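Local coordinates for putative TetR-family transcriptional regulator (Rhodococcus sp., PDB 2G3B), which probably binds DNA through an N-terminal helix-turn-helix and represses transcription, as regulators of the TetR family do, at residues Ala15-Gly20 with Ser98-Glu103; Ala54-Asn59 with Ala119-Ala124; Gly86-Arg91 with Ile171-Ala176; Glu128-Ile133 with Asp147-Ala152. All blocks are in the same frame, centred on the assembly; numbering follows the deposited sequence.

How the interactions relate
Four contacts tie together an all-helical chain of the TetR type. Interaction 1 joins helix 2-23 of the predicted N-terminal DNA-binding region to helix 92-110; interaction 2 sets helix 47-66 beside helix 115-139. Their centres lie about 14 Å apart and they touch through Trp101, which packs on Leu55, Thr121 and Thr122, and through Ala100 on Ile58. Interaction 4, about 17 Å from the centre of interaction 2, joins helix 115-139 also to helix 148-167. Interaction 3 binds the loop before helix 92-110 to the start of helix 173-188, and interaction 4 is nested within the chain it closes. Interactions 1 and 2 alternate along the sequence, and together they join helices 2-23 and 47-66 to the C-terminal bundle.

Interaction 1: residues Ala15-Gly20 with Ser98-Glu103; sequences AIAQRG and SLAWNE
The methyl of Ala17 lies against the base of Leu99, CB to CB at 3.7 Å, and beside it Ala17 CA comes within 3.9 Å of Ala100 CA. With only methyls at Ala17 and Ala100, the axes of segments 15-20 and 98-103 come within 7.5 Å, at 62°. Ile16 flanks this point: its CG2, anti to the backbone N, reaches over to Ala100, 4.1 Å from Ala100 CB, and also touches Glu103 CB. Ile16 and Glu103 run alongside each other, pointing opposite ways, and Glu103 CG packs on the carbonyl oxygen of Ile16 at 3.5 Å. The Glu103 chain then bends at chi2 (-74°), and its carboxylate comes to Gly20, with Glu103 OE1 3.5 Å from Gly20 CA. Gly20, at positive phi, brings its bare CA up to the carboxylate. A water lies 2.6 Å from Ala17 O and 2.9 Å from Glu103 OE2, between the helices. The same OE2 forms a salt bridge with Arg22 of the second subunit, so Glu103 links the helix crossing to the dimer. At the outer margin, the amide oxygen of Gln18 approaches Leu99 CD1 loosely. Ile16 also packs on Leu51 and Ala54 of helix 47-66. This is a close, alanine-lined helix crossing in the TetR fold, where the first helix of the predicted DNA-binding region rests on the C-terminal helical bundle.

Interaction 2: residues Ala54-Asn59 with Ala119-Ala124; sequences ALNYIN and ARTTAA
Thr121 OG1 lies 2.8 Å from Asn56 OD1, with Pro117 O, one turn earlier on its own helix, also within its reach. Asn56 CG is anti to its carbonyl carbon (chi1 -80°), and from there the amide oxygen comes up to the threonine, the two side chains crossing obliquely. The other branch of Thr121, CG2, turns to helix 47-66, 3.4 Å from Asn59 CB and 3.6 Å from Leu55 O. Segments 54-59 and 119-124 run nearly parallel, at 17°, with axes 9.7 Å apart, setting helix 47-66, which in TetR proteins connects the DNA-binding helices to the core, beside helix 115-139; Thr121 spans the gap. An alanine in place of Thr121 would probably deprive Asn56 OD1 of its hydroxyl partner and open a gap beside Asn59 CB. One turn on, Ala124 CB lies 4.1 Å from Asn59 ND2. The other end of that amide, Asn59 OD1, is hydrogen-bonded to Arg66 and to a glycerol probably taken up from the crystallisation liquor. Leu55 CB approaches Thr121 OG1, while the leucine also packs on Trp101 and Leu118.

Interaction 3: residues Gly86-Arg91 with Ile171-Ala176; sequences GEIQDR and ISTEDA
At the capped start of helix 173-188, Thr173 meets Asp90 of the loop between helices 76-86 and 92-110. The two side chains meet tip to tip, with Thr173 OG1 donating to Asp90 OD1 at 2.5 Å, so short that the exact length is doubtful. That hydroxyl also has Trp166 NE1 as a partner. Deeper in, Ile88 CG2 lies 4.0 Å from Ala176 CB and 4.2 Å from Thr173 CG2, while Ile88 also packs on Trp166 and Leu180. A valine in place of Thr173 would probably leave Asp90 OD1 and the indole N-H of Trp166 without their hydroxyl mate. Ser172 is the N-cap of the helix, its OG accepting from Asp175 N at 3.0 Å. The loop has its own bracing: Gln89 NE2 donates almost straight (176°) to Gly86 O at 2.9 Å. Gln89 OE1 receives Arg91 NE and NH2 side-on, close to the guanidinium plane, with NE well above the amide carbonyl plane and NH2 nearer to it. Arg91 NH2 also pairs with Glu68. The Asp90 carboxylate lies near the start of a helix, whose dipole would probably favour its negative charge, though Glu174, with OE1 5.5 Å from Asp90 OD2, would probably oppose it.

Interaction 4: residues Glu128-Ile133 with Asp147-Ala152; sequences EIADAI and DPQPTA
Helices 128-133 and 148-152 cross at 131° with axes 8.2 Å apart, and their backbones come nearest at Ala130 and Ala152, CA to CA 5.0 Å. Ala152 puts its methyl against the other helix, where CB lies 3.4 Å from Ala130 N and 3.8 Å from Ala130 CB. On the neighbouring side Ile129 CG2 touches the same methyl at 3.7 Å; CG1 sits anti to the carbonyl carbon (chi1 -63°), which puts CG2 anti to the backbone N, while CG1 and CD1 turn off from the crossing. Ile133 makes the wider contact. Its CD1 meets Thr151 CG2 at 3.7 Å, and its CG2 is 4.0 Å from Pro148 CA. Thr151 turns its methyl to Ile133 while its hydroxyl bonds back to Asp147 O: OG1 donates at 2.7 Å from above the carbonyl plane, and the same oxygen accepts from Thr151 N. No hydrogen bond passes between the two segments, and the join is apolar, made by alanine methyls, isoleucine branches and Pro148. Among the helices of the C-terminal bundle, Ile129 continues onto Leu80, Ser83 and Leu84 of helix 76-86, Pro148 reaches Val134 and Gln137 farther along helix 115-139, and Pro150 packs on His179 of the second subunit.

Interaction 1: residues Ala15-Gly20 with Ser98-Glu103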
loop_
_atom_site.group_PDB
_atom_site.type_symbol
_atom_site.label_atom_id
_atom_site.label_comp_id
_atom_site.label_asym_id
_atom_site.label_seq_id
_atom_site.Cartn_x
_atom_site.Cartn_y
_atom_site.Cartn_z
ATOM N N ALA A 15 4.722 15.951 10.786
ATOM C CA ALA A 15 5.883 16.101 9.923
ATOM C C ALA A 15 6.014 14.957 8.943
ATOM O O ALA A 15 6.177 15.133 7.716
ATOM C CB ALA A 15 7.166 16.235 10.805
ATOM N N ILE A 16 5.890 13.762 9.452
ATOM C CA ILE A 16 5.915 12.625 8.554
ATOM C C ILE A 16 4.781 12.646 7.528
ATOM O O ILE A 16 5.048 12.463 6.337
ATOM C CB ILE A 16 5.968 11.306 9.304
ATOM C CG1 ILE A 16 7.268 11.272 10.162
ATOM C CG2 ILE A 16 5.962 10.119 8.259
ATOM C CD1 ILE A 16 7.268 10.181 11.264
ATOM N N ALA A 17 3.544 12.869 7.977
ATOM C CA ALA A 17 2.403 12.912 7.084
ATOM C C ALA A 17 2.552 13.967 5.959
ATOM O O ALA A 17 2.170 13.705 4.798
ATOM C CB ALA A 17 1.101 13.153 7.878
ATOM N N GLN A 18 3.112 15.121 6.314
ATOM C CA GLN A 18 3.087 16.286 5.445
ATOM C C GLN A 18 4.316 16.420 4.556
ATOM O O GLN A 18 4.207 16.923 3.424
ATOM C CB GLN A 18 2.981 17.575 6.310
ATOM C CG GLN A 18 1.581 17.733 6.967
ATOM C CD GLN A 18 0.419 17.743 5.951
ATOM O OE1 GLN A 18 -0.446 16.839 5.927
ATOM N NE2 GLN A 18 0.394 18.775 5.107
ATOM N N ARG A 19 5.464 16.010 5.080
ATOM C CA ARG A 19 6.775 16.310 4.474
ATOM C C ARG A 19 7.580 15.022 4.214
ATOM O O ARG A 19 8.639 15.038 3.587
ATOM C CB ARG A 19 7.557 17.245 5.407
ATOM C CG ARG A 19 6.995 18.702 5.544
ATOM C CD ARG A 19 7.931 19.589 6.441
ATOM N NE ARG A 19 7.641 19.459 7.885
ATOM C CZ ARG A 19 8.349 20.019 8.880
ATOM N NH1 ARG A 19 9.433 20.785 8.632
ATOM N NH2 ARG A 19 7.976 19.818 10.154
ATOM N N GLY A 20 7.034 13.908 4.681
ATOM C CA GLY A 20 7.655 12.607 4.585
ATOM C C GLY A 20 8.819 12.468 5.551
ATOM O O GLY A 20 9.189 13.402 6.249
ATOM N N SER A 98 -3.020 7.853 8.536
ATOM C CA SER A 98 -2.964 7.141 7.271
ATOM C C SER A 98 -1.880 7.672 6.317
ATOM O O SER A 98 -1.113 6.868 5.753
ATOM C CB SER A 98 -4.377 7.128 6.670
ATOM O OG SER A 98 -4.340 6.360 5.514
ATOM N N LEU A 99 -1.780 9.011 6.173
ATOM C CA LEU A 99 -0.715 9.629 5.431
ATOM C C LEU A 99 0.663 9.262 5.960
ATOM O O LEU A 99 1.549 8.951 5.155
ATOM C CB LEU A 99 -0.831 11.175 5.396
ATOM C CG LEU A 99 -2.003 11.731 4.618
ATOM C CD1 LEU A 99 -2.307 13.186 5.117
ATOM C CD2 LEU A 99 -1.648 11.654 3.071
ATOM N N ALA A 100 0.853 9.348 7.282
ATOM C CA ALA A 100 2.155 9.064 7.930
ATOM C C ALA A 100 2.520 7.599 7.732
ATOM O O ALA A 100 3.631 7.300 7.335
ATOM C CB ALA A 100 2.113 9.405 9.411
ATOM N N TRP A 101 1.545 6.689 7.888
ATOM C CA TRP A 101 1.812 5.275 7.689
ATOM C C TRP A 101 2.171 5.011 6.225
ATOM O O TRP A 101 3.106 4.284 5.946
ATOM C CB TRP A 101 0.571 4.454 8.091
ATOM C CG TRP A 101 0.815 3.030 8.139
ATOM C CD1 TRP A 101 0.614 2.111 7.119
ATOM C CD2 TRP A 101 1.297 2.293 9.264
ATOM N NE1 TRP A 101 0.974 0.857 7.573
ATOM C CE2 TRP A 101 1.392 0.940 8.874
ATOM C CE3 TRP A 101 1.708 2.652 10.556
ATOM C CZ2 TRP A 101 1.841 -0.070 9.755
ATOM C CZ3 TRP A 101 2.157 1.658 11.419
ATOM C CH2 TRP A 101 2.212 0.306 11.006
ATOM N N ASN A 102 1.389 5.557 5.299
ATOM C CA ASN A 102 1.670 5.486 3.872
ATOM C C ASN A 102 3.117 5.893 3.530
ATOM O O ASN A 102 3.814 5.185 2.786
ATOM C CB ASN A 102 0.683 6.419 3.141
ATOM C CG ASN A 102 0.474 6.024 1.689
ATOM O OD1 ASN A 102 0.929 6.710 0.787
ATOM N ND2 ASN A 102 -0.211 4.918 1.465
ATOM N N GLU A 103 3.570 7.014 4.119
ATOM C CA GLU A 103 4.962 7.497 3.963
ATOM C C GLU A 103 5.993 6.530 4.522
ATOM O O GLU A 103 6.982 6.206 3.874
ATOM C CB GLU A 103 5.158 8.870 4.645
ATOM C CG GLU A 103 4.507 10.025 3.880
ATOM C CD GLU A 103 5.282 10.398 2.607
ATOM O OE1 GLU A 103 6.482 10.026 2.455
ATOM O OE2 GLU A 103 4.679 11.112 1.769
HETATM O O HOH W 1 2.303 12.637 2.439
#

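Interaction 2: residues Ala54-Asn59 with Ala119-Ala124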
loop_
_atom_site.group_PDB
_atom_site.type_symbol
_atom_site.label_atom_id
_atom_site.label_comp_id
_atom_site.label_asym_id
_atom_site.label_seq_id
_atom_site.Cartn_x
_atom_site.Cartn_y
_atom_site.Cartn_z
ATOM N N ALA A 54 7.481 6.906 16.821
ATOM C CA ALA A 54 6.376 7.498 16.034
ATOM C C ALA A 54 5.523 6.413 15.349
ATOM O O ALA A 54 4.314 6.496 15.327
ATOM C CB ALA A 54 6.884 8.480 14.967
ATOM N N LEU A 55 6.169 5.402 14.782
ATOM C CA LEU A 55 5.413 4.257 14.292
ATOM C C LEU A 55 4.457 3.748 15.380
ATOM O O LEU A 55 3.272 3.577 15.128
ATOM C CB LEU A 55 6.388 3.178 13.836
ATOM C CG LEU A 55 6.898 3.288 12.403
ATOM C CD1 LEU A 55 8.252 2.554 12.265
ATOM C CD2 LEU A 55 5.842 2.705 11.412
ATOM N N ASN A 56 4.954 3.528 16.601
ATOM C CA ASN A 56 4.105 2.958 17.652
ATOM C C ASN A 56 2.989 3.927 18.112
ATOM O O ASN A 56 1.860 3.494 18.395
ATOM C CB ASN A 56 4.949 2.506 18.836
ATOM C CG ASN A 56 5.598 1.161 18.599
ATOM O OD1 ASN A 56 5.030 0.265 17.900
ATOM N ND2 ASN A 56 6.799 1.011 19.126
ATOM N N TYR A 57 3.324 5.211 18.210
ATOM C CA TYR A 57 2.356 6.273 18.514
ATOM C C TYR A 57 1.153 6.251 17.527
ATOM O O TYR A 57 0.003 6.237 17.950
ATOM C CB TYR A 57 3.083 7.615 18.465
ATOM C CG TYR A 57 2.200 8.791 18.854
ATOM C CD1 TYR A 57 1.923 9.042 20.185
ATOM C CD2 TYR A 57 1.596 9.588 17.873
ATOM C CE1 TYR A 57 1.091 10.095 20.559
ATOM C CE2 TYR A 57 0.756 10.652 18.238
ATOM C CZ TYR A 57 0.531 10.895 19.583
ATOM O OH TYR A 57 -0.273 11.950 19.993
ATOM N N ILE A 58 1.453 6.233 16.229
ATOM C CA ILE A 58 0.457 6.204 15.140
ATOM C C ILE A 58 -0.412 4.932 15.278
ATOM O O ILE A 58 -1.673 4.979 15.167
ATOM C CB ILE A 58 1.193 6.268 13.768
ATOM C CG1 ILE A 58 1.839 7.673 13.598
ATOM C CG2 ILE A 58 0.277 5.968 12.613
ATOM C CD1 ILE A 58 2.977 7.678 12.568
ATOM N N ASN A 59 0.262 3.821 15.562
ATOM C CA ASN A 59 -0.476 2.535 15.768
ATOM C C ASN A 59 -1.388 2.583 17.005
ATOM O O ASN A 59 -2.539 2.139 16.944
ATOM C CB ASN A 59 0.467 1.344 15.878
ATOM C CG ASN A 59 -0.283 -0.022 15.876
ATOM O OD1 ASN A 59 -1.141 -0.250 15.037
ATOM N ND2 ASN A 59 -0.014 -0.848 16.857
ATOM N N ALA A 119 7.982 -3.492 10.697
ATOM C CA ALA A 119 7.567 -4.915 10.765
ATOM C C ALA A 119 6.975 -5.226 12.136
ATOM O O ALA A 119 5.949 -5.908 12.257
ATOM C CB ALA A 119 8.754 -5.832 10.469
ATOM N N ARG A 120 7.588 -4.669 13.179
ATOM C CA ARG A 120 7.141 -4.976 14.551
ATOM C C ARG A 120 5.827 -4.306 14.771
ATOM O O ARG A 120 4.949 -4.908 15.370
ATOM C CB ARG A 120 8.145 -4.476 15.593
ATOM C CG ARG A 120 9.377 -5.410 15.780
ATOM C CD ARG A 120 10.266 -4.973 16.953
ATOM N NE ARG A 120 10.961 -3.694 16.740
ATOM C CZ ARG A 120 12.225 -3.547 16.323
ATOM N NH1 ARG A 120 12.985 -4.577 16.000
ATOM N NH2 ARG A 120 12.724 -2.333 16.190
ATOM N N THR A 121 5.688 -3.041 14.332
ATOM C CA THR A 121 4.417 -2.338 14.539
ATOM C C THR A 121 3.315 -2.974 13.694
ATOM O O THR A 121 2.218 -3.193 14.177
ATOM C CB THR A 121 4.595 -0.802 14.295
ATOM O OG1 THR A 121 5.599 -0.347 15.181
ATOM C CG2 THR A 121 3.306 -0.015 14.587
ATOM N N THR A 122 3.622 -3.334 12.444
ATOM C CA THR A 122 2.626 -3.977 11.576
ATOM C C THR A 122 2.198 -5.318 12.208
ATOM O O THR A 122 0.989 -5.657 12.218
ATOM C CB THR A 122 3.190 -4.223 10.158
ATOM O OG1 THR A 122 3.555 -2.980 9.598
ATOM C CG2 THR A 122 2.162 -4.940 9.229
ATOM N N ALA A 123 3.160 -6.035 12.797
ATOM C CA ALA A 123 2.867 -7.335 13.426
ATOM C C ALA A 123 1.885 -7.185 14.584
ATOM O O ALA A 123 1.025 -8.016 14.778
ATOM C CB ALA A 123 4.146 -8.029 13.872
ATOM N N ALA A 124 2.002 -6.087 15.343
ATOM C CA ALA A 124 1.076 -5.796 16.428
ATOM C C ALA A 124 -0.360 -5.539 15.904
ATOM O O ALA A 124 -1.326 -6.058 16.452
ATOM C CB ALA A 124 1.612 -4.582 17.238
#

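Interaction 3: residues Gly86-Arg91 with Ile171-Ala176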
loop_
_atom_site.group_PDB
_atom_site.type_symbol
_atom_site.label_atom_id
_atom_site.label_comp_id
_atom_site.label_asym_id
_atom_site.label_seq_id
_atom_site.Cartn_x
_atom_site.Cartn_y
_atom_site.Cartn_z
ATOM N N GLY A 86 -12.600 1.406 10.814
ATOM C CA GLY A 86 -12.018 2.507 11.598
ATOM C C GLY A 86 -10.750 3.121 10.990
ATOM O O GLY A 86 -10.406 4.272 11.302
ATOM N N GLU A 87 -10.080 2.363 10.121
ATOM C CA GLU A 87 -8.828 2.779 9.432
ATOM C C GLU A 87 -9.015 3.817 8.328
ATOM O O GLU A 87 -8.070 4.546 7.916
ATOM C CB GLU A 87 -8.195 1.516 8.792
ATOM C CG GLU A 87 -7.872 0.378 9.759
ATOM C CD GLU A 87 -6.739 0.749 10.751
ATOM O OE1 GLU A 87 -5.941 1.651 10.464
ATOM O OE2 GLU A 87 -6.659 0.123 11.814
ATOM N N ILE A 88 -10.233 3.860 7.806
ATOM C CA ILE A 88 -10.558 4.711 6.665
ATOM C C ILE A 88 -11.804 5.523 6.965
ATOM O O ILE A 88 -12.911 5.031 6.858
ATOM C CB ILE A 88 -10.630 3.950 5.305
ATOM C CG1 ILE A 88 -9.289 3.253 5.002
ATOM C CG2 ILE A 88 -11.090 4.916 4.151
ATOM C CD1 ILE A 88 -9.353 2.279 3.813
ATOM N N GLN A 89 -11.573 6.792 7.343
ATOM C CA GLN A 89 -12.604 7.725 7.830
ATOM C C GLN A 89 -12.157 9.115 7.504
ATOM O O GLN A 89 -10.963 9.393 7.533
ATOM C CB GLN A 89 -12.800 7.692 9.384
ATOM C CG GLN A 89 -12.997 6.332 9.990
ATOM C CD GLN A 89 -13.413 6.413 11.468
ATOM O OE1 GLN A 89 -14.408 7.062 11.809
ATOM N NE2 GLN A 89 -12.632 5.787 12.343
ATOM N N ASP A 90 -13.110 9.971 7.151
ATOM C CA ASP A 90 -12.863 11.393 6.893
ATOM C C ASP A 90 -12.846 12.137 8.233
ATOM O O ASP A 90 -13.779 12.921 8.534
ATOM C CB ASP A 90 -14.002 11.992 6.050
ATOM C CG ASP A 90 -14.057 11.438 4.639
ATOM O OD1 ASP A 90 -12.998 11.033 4.104
ATOM O OD2 ASP A 90 -15.185 11.377 4.053
ATOM N N ARG A 91 -11.866 11.807 9.059
ATOM C CA ARG A 91 -11.586 12.499 10.337
ATOM C C ARG A 91 -10.116 12.878 10.330
ATOM O O ARG A 91 -9.287 12.126 9.871
ATOM C CB ARG A 91 -11.816 11.623 11.551
ATOM C CG ARG A 91 -13.231 11.101 11.650
ATOM C CD ARG A 91 -13.566 10.893 13.107
ATOM N NE ARG A 91 -14.038 9.548 13.341
ATOM C CZ ARG A 91 -14.228 9.027 14.545
ATOM N NH1 ARG A 91 -13.985 9.745 15.646
ATOM N NH2 ARG A 91 -14.677 7.781 14.637
ATOM N N ILE A 171 -9.948 6.557 -5.017
ATOM C CA ILE A 171 -11.139 5.911 -4.566
ATOM C C ILE A 171 -11.713 6.793 -3.439
ATOM O O ILE A 171 -10.936 7.377 -2.647
ATOM C CB ILE A 171 -10.798 4.456 -4.073
ATOM C CG1 ILE A 171 -12.119 3.697 -3.838
ATOM C CG2 ILE A 171 -9.887 4.530 -2.840
ATOM C CD1 ILE A 171 -12.018 2.216 -3.394
ATOM N N SER A 172 -13.051 6.904 -3.370
ATOM C CA SER A 172 -13.704 7.719 -2.348
ATOM C C SER A 172 -13.668 6.993 -1.014
ATOM O O SER A 172 -13.573 5.724 -0.949
ATOM C CB SER A 172 -15.183 7.984 -2.718
ATOM O OG SER A 172 -15.894 6.703 -2.779
ATOM N N THR A 173 -13.857 7.757 0.060
ATOM C CA THR A 173 -13.966 7.207 1.394
ATOM C C THR A 173 -15.107 6.145 1.453
ATOM O O THR A 173 -14.889 5.014 1.947
ATOM C CB THR A 173 -14.258 8.342 2.433
ATOM O OG1 THR A 173 -13.244 9.343 2.283
ATOM C CG2 THR A 173 -14.191 7.798 3.869
ATOM N N GLU A 174 -16.290 6.521 0.962
ATOM C CA GLU A 174 -17.467 5.643 1.070
ATOM C C GLU A 174 -17.267 4.371 0.229
ATOM O O GLU A 174 -17.741 3.296 0.641
ATOM C CB GLU A 174 -18.756 6.383 0.691
ATOM C CG GLU A 174 -18.908 6.849 -0.770
ATOM C CD GLU A 174 -18.283 8.254 -1.083
ATOM O OE1 GLU A 174 -17.469 8.814 -0.275
ATOM O OE2 GLU A 174 -18.622 8.760 -2.184
ATOM N N ASP A 175 -16.561 4.479 -0.924
ATOM C CA ASP A 175 -16.273 3.280 -1.719
ATOM C C ASP A 175 -15.338 2.350 -0.956
ATOM O O ASP A 175 -15.564 1.154 -0.862
ATOM C CB ASP A 175 -15.625 3.638 -3.082
ATOM C CG ASP A 175 -16.654 3.812 -4.180
ATOM O OD1 ASP A 175 -17.878 3.962 -3.863
ATOM O OD2 ASP A 175 -16.240 3.798 -5.354
ATOM N N ALA A 176 -14.261 2.917 -0.441
ATOM C CA ALA A 176 -13.260 2.140 0.321
ATOM C C ALA A 176 -13.875 1.403 1.547
ATOM O O ALA A 176 -13.587 0.235 1.797
ATOM C CB ALA A 176 -12.058 3.080 0.726
#

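Interaction 4: residues Glu128-Ile133 with Asp147-Ala152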
loop_
_atom_site.group_PDB
_atom_site.type_symbol
_atom_site.label_atom_id
_atom_site.label_comp_id
_atom_site.label_asym_id
_atom_site.label_seq_id
_atom_site.Cartn_x
_atom_site.Cartn_y
_atom_site.Cartn_z
ATOM N N GLU A 128 -3.911 -8.128 16.435
ATOM C CA GLU A 128 -5.258 -7.801 16.941
ATOM C C GLU A 128 -6.281 -8.473 16.072
ATOM O O GLU A 128 -7.264 -9.018 16.566
ATOM C CB GLU A 128 -5.549 -6.298 16.860
ATOM C CG GLU A 128 -4.568 -5.414 17.520
ATOM C CD GLU A 128 -4.908 -3.888 17.275
ATOM O OE1 GLU A 128 -5.986 -3.573 16.718
ATOM O OE2 GLU A 128 -4.094 -3.032 17.624
ATOM N N ILE A 129 -6.048 -8.436 14.759
ATOM C CA ILE A 129 -6.965 -9.048 13.810
ATOM C C ILE A 129 -6.910 -10.577 13.874
ATOM O O ILE A 129 -7.963 -11.241 13.934
ATOM C CB ILE A 129 -6.675 -8.589 12.364
ATOM C CG1 ILE A 129 -6.889 -7.073 12.199
ATOM C CG2 ILE A 129 -7.572 -9.360 11.385
ATOM C CD1 ILE A 129 -8.381 -6.654 12.385
ATOM N N ALA A 130 -5.702 -11.157 13.869
ATOM C CA ALA A 130 -5.556 -12.617 14.046
ATOM C C ALA A 130 -6.243 -13.087 15.318
ATOM O O ALA A 130 -6.942 -14.083 15.309
ATOM C CB ALA A 130 -4.067 -13.014 14.091
ATOM N N ASP A 131 -6.018 -12.406 16.437
ATOM C CA ASP A 131 -6.620 -12.873 17.680
ATOM C C ASP A 131 -8.141 -12.874 17.591
ATOM O O ASP A 131 -8.794 -13.782 18.084
ATOM C CB ASP A 131 -6.178 -12.006 18.854
ATOM C CG ASP A 131 -6.748 -12.492 20.180
ATOM O OD1 ASP A 131 -6.507 -13.656 20.571
ATOM O OD2 ASP A 131 -7.419 -11.713 20.868
ATOM N N ALA A 132 -8.698 -11.821 16.989
ATOM C CA ALA A 132 -10.142 -11.756 16.790
ATOM C C ALA A 132 -10.646 -12.967 16.049
ATOM O O ALA A 132 -11.645 -13.595 16.455
ATOM C CB ALA A 132 -10.536 -10.419 16.054
ATOM N N ILE A 133 -9.961 -13.309 14.957
ATOM C CA ILE A 133 -10.340 -14.487 14.112
ATOM C C ILE A 133 -10.219 -15.812 14.900
ATOM O O ILE A 133 -11.131 -16.675 14.863
ATOM C CB ILE A 133 -9.481 -14.552 12.807
ATOM C CG1 ILE A 133 -9.784 -13.349 11.896
ATOM C CG2 ILE A 133 -9.707 -15.923 12.064
ATOM C CD1 ILE A 133 -8.730 -13.107 10.802
ATOM N N ASP A 147 -6.973 -19.837 7.966
ATOM C CA ASP A 147 -5.759 -19.763 8.759
ATOM C C ASP A 147 -5.697 -18.303 9.253
ATOM O O ASP A 147 -5.640 -17.340 8.426
ATOM C CB ASP A 147 -4.525 -20.184 7.926
ATOM C CG ASP A 147 -3.245 -20.413 8.783
ATOM O OD1 ASP A 147 -3.260 -20.264 10.037
ATOM O OD2 ASP A 147 -2.187 -20.743 8.182
ATOM N N PRO A 148 -5.811 -18.123 10.594
ATOM C CA PRO A 148 -5.853 -16.817 11.271
ATOM C C PRO A 148 -4.767 -15.848 10.845
ATOM O O PRO A 148 -5.084 -14.726 10.471
ATOM C CB PRO A 148 -5.672 -17.175 12.750
ATOM C CG PRO A 148 -6.296 -18.549 12.866
ATOM C CD PRO A 148 -5.992 -19.243 11.552
ATOM N N GLN A 149 -3.512 -16.276 10.905
ATOM C CA GLN A 149 -2.391 -15.403 10.629
ATOM C C GLN A 149 -2.422 -14.879 9.180
ATOM O O GLN A 149 -2.447 -13.676 8.961
ATOM C CB GLN A 149 -1.073 -16.124 10.963
ATOM C CG GLN A 149 0.166 -15.499 10.364
ATOM C CD GLN A 149 0.472 -14.253 11.069
ATOM O OE1 GLN A 149 -0.190 -13.952 12.056
ATOM N NE2 GLN A 149 1.458 -13.488 10.582
ATOM N N PRO A 150 -2.439 -15.774 8.176
ATOM C CA PRO A 150 -2.561 -15.294 6.789
ATOM C C PRO A 150 -3.750 -14.409 6.489
ATOM O O PRO A 150 -3.614 -13.455 5.719
ATOM C CB PRO A 150 -2.659 -16.601 5.995
ATOM C CG PRO A 150 -1.850 -17.516 6.825
ATOM C CD PRO A 150 -2.254 -17.231 8.204
ATOM N N THR A 151 -4.903 -14.727 7.054
ATOM C CA THR A 151 -6.113 -13.927 6.885
ATOM C C THR A 151 -5.930 -12.495 7.435
ATOM O O THR A 151 -6.339 -11.511 6.806
ATOM C CB THR A 151 -7.317 -14.625 7.526
ATOM O OG1 THR A 151 -7.473 -15.950 6.937
ATOM C CG2 THR A 151 -8.600 -13.862 7.227
ATOM N N ALA A 152 -5.301 -12.397 8.598
ATOM C CA ALA A 152 -5.084 -11.115 9.268
ATOM C C ALA A 152 -4.067 -10.338 8.482
ATOM O O ALA A 152 -4.221 -9.133 8.306
ATOM C CB ALA A 152 -4.587 -11.353 10.697
#